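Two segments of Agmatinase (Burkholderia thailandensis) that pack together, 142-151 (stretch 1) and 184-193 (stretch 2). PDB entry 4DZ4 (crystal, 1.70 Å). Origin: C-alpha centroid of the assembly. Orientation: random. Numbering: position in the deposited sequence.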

# COMPACT_ATOMS: atom_id res chain seq x y z
N THR B 142 -16.31 22.39 -11.75
CA THR B 142 -17.27 22.40 -12.84
C THR B 142 -18.19 23.64 -12.84
O THR B 142 -18.64 24.09 -13.91
CB THR B 142 -18.07 21.11 -12.86
OG1 THR B 142 -17.16 20.00 -12.90
CG2 THR B 142 -19.01 21.05 -14.10
N TYR B 143 -18.42 24.20 -11.66
CA TYR B 143 -19.24 25.40 -11.57
C TYR B 143 -18.59 26.60 -12.29
O TYR B 143 -19.18 27.14 -13.22
CB TYR B 143 -19.59 25.68 -10.09
CG TYR B 143 -20.34 26.95 -9.83
CD1 TYR B 143 -21.49 27.29 -10.59
CD2 TYR B 143 -19.95 27.81 -8.79
CE1 TYR B 143 -22.18 28.47 -10.34
CE2 TYR B 143 -20.63 29.00 -8.55
CZ TYR B 143 -21.76 29.30 -9.32
OH TYR B 143 -22.44 30.46 -9.05
N PRO B 144 -17.35 26.99 -11.92
CA PRO B 144 -16.79 28.09 -12.73
C PRO B 144 -16.56 27.73 -14.20
O PRO B 144 -16.64 28.60 -15.08
CB PRO B 144 -15.44 28.41 -12.04
CG PRO B 144 -15.21 27.27 -11.06
CD PRO B 144 -16.59 26.79 -10.68
N LEU B 145 -16.33 26.44 -14.48
CA LEU B 145 -16.19 26.02 -15.88
C LEU B 145 -17.51 26.25 -16.62
O LEU B 145 -17.50 26.74 -17.75
CB LEU B 145 -15.76 24.55 -15.98
CG LEU B 145 -14.31 24.24 -15.52
CD1 LEU B 145 -14.04 22.74 -15.61
CD2 LEU B 145 -13.26 25.02 -16.34
N LEU B 146 -18.63 25.92 -15.98
CA LEU B 146 -19.94 26.15 -16.58
C LEU B 146 -20.22 27.65 -16.78
O LEU B 146 -20.82 28.05 -17.77
CB LEU B 146 -21.05 25.52 -15.74
CG LEU B 146 -21.14 24.00 -15.83
CD1 LEU B 146 -22.09 23.52 -14.74
CD2 LEU B 146 -21.59 23.51 -17.22
N ILE B 147 -19.80 28.47 -15.83
CA ILE B 147 -19.96 29.93 -15.97
C ILE B 147 -19.31 30.39 -17.27
O ILE B 147 -19.94 31.09 -18.08
CB ILE B 147 -19.37 30.70 -14.76
CG1 ILE B 147 -20.25 30.44 -13.52
CG2 ILE B 147 -19.23 32.20 -15.04
CD1 ILE B 147 -19.62 30.89 -12.22
N ALA B 148 -18.06 29.97 -17.49
CA ALA B 148 -17.31 30.41 -18.65
C ALA B 148 -17.92 29.82 -19.93
O ALA B 148 -18.01 30.50 -20.96
CB ALA B 148 -15.85 29.99 -18.50
N HIS B 149 -18.36 28.57 -19.85
CA HIS B 149 -19.03 27.93 -21.01
C HIS B 149 -20.34 28.59 -21.41
O HIS B 149 -20.61 28.74 -22.59
CB HIS B 149 -19.19 26.43 -20.80
CG HIS B 149 -17.93 25.65 -21.10
ND1 HIS B 149 -16.89 25.59 -20.25
CD2 HIS B 149 -17.56 24.90 -22.23
CE1 HIS B 149 -15.90 24.84 -20.80
NE2 HIS B 149 -16.31 24.43 -22.01
N ALA B 150 -21.15 28.98 -20.43
CA ALA B 150 -22.38 29.71 -20.72
C ALA B 150 -22.11 31.06 -21.38
O ALA B 150 -22.93 31.52 -22.17
CB ALA B 150 -23.22 29.88 -19.46
N GLN B 151 -20.98 31.71 -21.05
CA GLN B 151 -20.60 32.97 -21.72
C GLN B 151 -20.47 32.75 -23.23
O GLN B 151 -20.90 33.57 -24.02
CB GLN B 151 -19.28 33.55 -21.19
CG GLN B 151 -19.32 34.20 -19.80
CD GLN B 151 -17.93 34.55 -19.23
OE1 GLN B 151 -16.89 34.38 -19.90
NE2 GLN B 151 -17.90 35.06 -18.00
N TYR B 184 -26.43 23.03 -7.31
CA TYR B 184 -27.52 23.84 -6.80
C TYR B 184 -27.32 25.28 -7.29
O TYR B 184 -28.25 25.91 -7.80
CB TYR B 184 -27.57 23.78 -5.27
CG TYR B 184 -28.61 24.66 -4.60
CD1 TYR B 184 -29.95 24.24 -4.46
CD2 TYR B 184 -28.25 25.92 -4.08
CE1 TYR B 184 -30.88 25.06 -3.81
CE2 TYR B 184 -29.18 26.74 -3.47
CZ TYR B 184 -30.49 26.31 -3.34
OH TYR B 184 -31.38 27.12 -2.69
N LYS B 185 -26.10 25.80 -7.11
CA LYS B 185 -25.83 27.18 -7.54
C LYS B 185 -25.98 27.32 -9.05
O LYS B 185 -26.56 28.29 -9.52
CB LYS B 185 -24.43 27.61 -7.07
CG LYS B 185 -24.30 27.52 -5.54
CD LYS B 185 -22.88 27.85 -5.10
CE LYS B 185 -22.71 27.59 -3.60
NZ LYS B 185 -21.28 27.88 -3.24
N ALA B 186 -25.48 26.34 -9.81
CA ALA B 186 -25.59 26.34 -11.28
C ALA B 186 -27.07 26.39 -11.73
O ALA B 186 -27.41 27.12 -12.64
CB ALA B 186 -24.88 25.14 -11.88
N VAL B 187 -27.93 25.62 -11.06
CA VAL B 187 -29.37 25.68 -11.37
C VAL B 187 -29.99 27.03 -11.00
O VAL B 187 -30.72 27.64 -11.79
CB VAL B 187 -30.18 24.54 -10.72
CG1 VAL B 187 -31.69 24.82 -10.86
CG2 VAL B 187 -29.80 23.22 -11.38
N LYS B 188 -29.68 27.52 -9.80
CA LYS B 188 -30.19 28.82 -9.38
C LYS B 188 -29.69 29.97 -10.30
O LYS B 188 -30.42 30.94 -10.53
CB LYS B 188 -29.86 29.07 -7.91
CG LYS B 188 -30.51 28.06 -6.96
CD LYS B 188 -32.04 28.08 -6.98
CE LYS B 188 -32.57 26.68 -6.74
NZ LYS B 188 -34.06 26.57 -6.81
N ASP B 189 -28.47 29.86 -10.82
CA ASP B 189 -27.93 30.88 -11.75
C ASP B 189 -28.53 30.75 -13.15
O ASP B 189 -28.27 31.61 -13.99
CB ASP B 189 -26.40 30.80 -11.88
CG ASP B 189 -25.65 31.15 -10.60
OD1 ASP B 189 -26.27 31.61 -9.60
OD2 ASP B 189 -24.41 30.97 -10.62
N GLY B 190 -29.30 29.70 -13.41
CA GLY B 190 -29.82 29.42 -14.76
C GLY B 190 -28.76 28.96 -15.76
O GLY B 190 -28.97 29.07 -16.98
N LEU B 191 -27.65 28.41 -15.26
CA LEU B 191 -26.57 27.91 -16.12
C LEU B 191 -26.96 26.63 -16.81
O LEU B 191 -26.50 26.36 -17.92
CB LEU B 191 -25.26 27.67 -15.34
CG LEU B 191 -24.62 28.93 -14.76
CD1 LEU B 191 -23.36 28.55 -14.00
CD2 LEU B 191 -24.31 29.94 -15.85
N ILE B 192 -27.75 25.81 -16.13
CA ILE B 192 -28.17 24.53 -16.68
C ILE B 192 -29.68 24.35 -16.60
O ILE B 192 -30.31 24.89 -15.70
CB ILE B 192 -27.46 23.34 -16.00
CG1 ILE B 192 -27.82 23.25 -14.52
CG2 ILE B 192 -25.95 23.40 -16.25
CD1 ILE B 192 -26.99 22.22 -13.75
N ASP B 193 -30.23 23.62 -17.56
CA ASP B 193 -31.67 23.43 -17.66
C ASP B 193 -31.98 22.07 -17.08
O ASP B 193 -31.64 21.05 -17.70
CB ASP B 193 -32.08 23.46 -19.13
CG ASP B 193 -33.56 23.17 -19.34
OD1 ASP B 193 -34.29 22.84 -18.39
OD2 ASP B 193 -34.02 23.29 -20.49

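Stretch 1 is helical throughout, and the helix at the start of stretch 2 runs beside it in nearly the same direction: the two axes diverge by 23° and come no closer than 10.2 Å. That spacing leaves room for side chains between the backbones, and the contact buries 365 Å² counting both sides.

Thr142 lies out of reach, so the contact begins at Tyr143. Its CA-to-CB bond points sideways, but a t rotamer (chi1 176°) brings the end of the side chain nearer to stretch 2. There the hydroxyl donates a hydrogen bond to Asp189, with 2.6 Å between Tyr143 OH and Asp189 OD2. The carboxylate oxygen sits at the ring edge, near the ring plane, where a phenol can direct its proton. One ring face is covered by Lys185, whose CB lies 4.2 Å from the ring centroid and 24° off the normal, a CH-pi arrangement. Lys185 thus offers aliphatic carbon to the ring while its extended chain leads away, carrying NZ to a hydrogen bond elsewhere in the structure. Ala186 comes close with little bulk, its CB 4.2 Å from Tyr143 CD1; here the CA atoms of Tyr143 and Ala186 are 6.4 Å apart. Tyrosine therefore combines a broad apolar surface with a polar tip that reaches the more exposed Asp189.

Pro144 points away and Leu145 is out of reach. One turn after Thr142, Leu146 points toward stretch 2 and is buried. Its CD1 lies 4.3 Å from Ala186 CB and 4.1 Å from Ile192 CG2, while its CB is 4.2 Å from Leu191 CD1. The branched leucine thereby touches both the helix and the segment that follows it.

Ile147 approaches sideways, with CG1 3.7 Å from Leu191 CD1. The same Leu191 methyl meets the tyrosine ring, at 3.8 Å from Tyr143 CE1, so CD1 is shared by Tyr143, Leu146 and Ile147. Leu191 is buried and points toward stretch 1. It follows Gly190, whose positive phi (70°) marks a Schellman motif; Leu191 N bonds back to Ala186 O at 2.9 Å, tying the residue to the preceding helical turn.

Ala148 and His149 make no contact across the interface; the His149 side chain instead bonds within its own helix, from ND1 to Leu145 O at 2.8 Å. Ala150 closes the contact. Its CB points toward stretch 2 and lies 3.8 Å from Leu191 CD2, and the small methyl suits the 6.5 Å separation between the CA atoms of Ala150 and Leu191. Gln151 is exposed and takes no part.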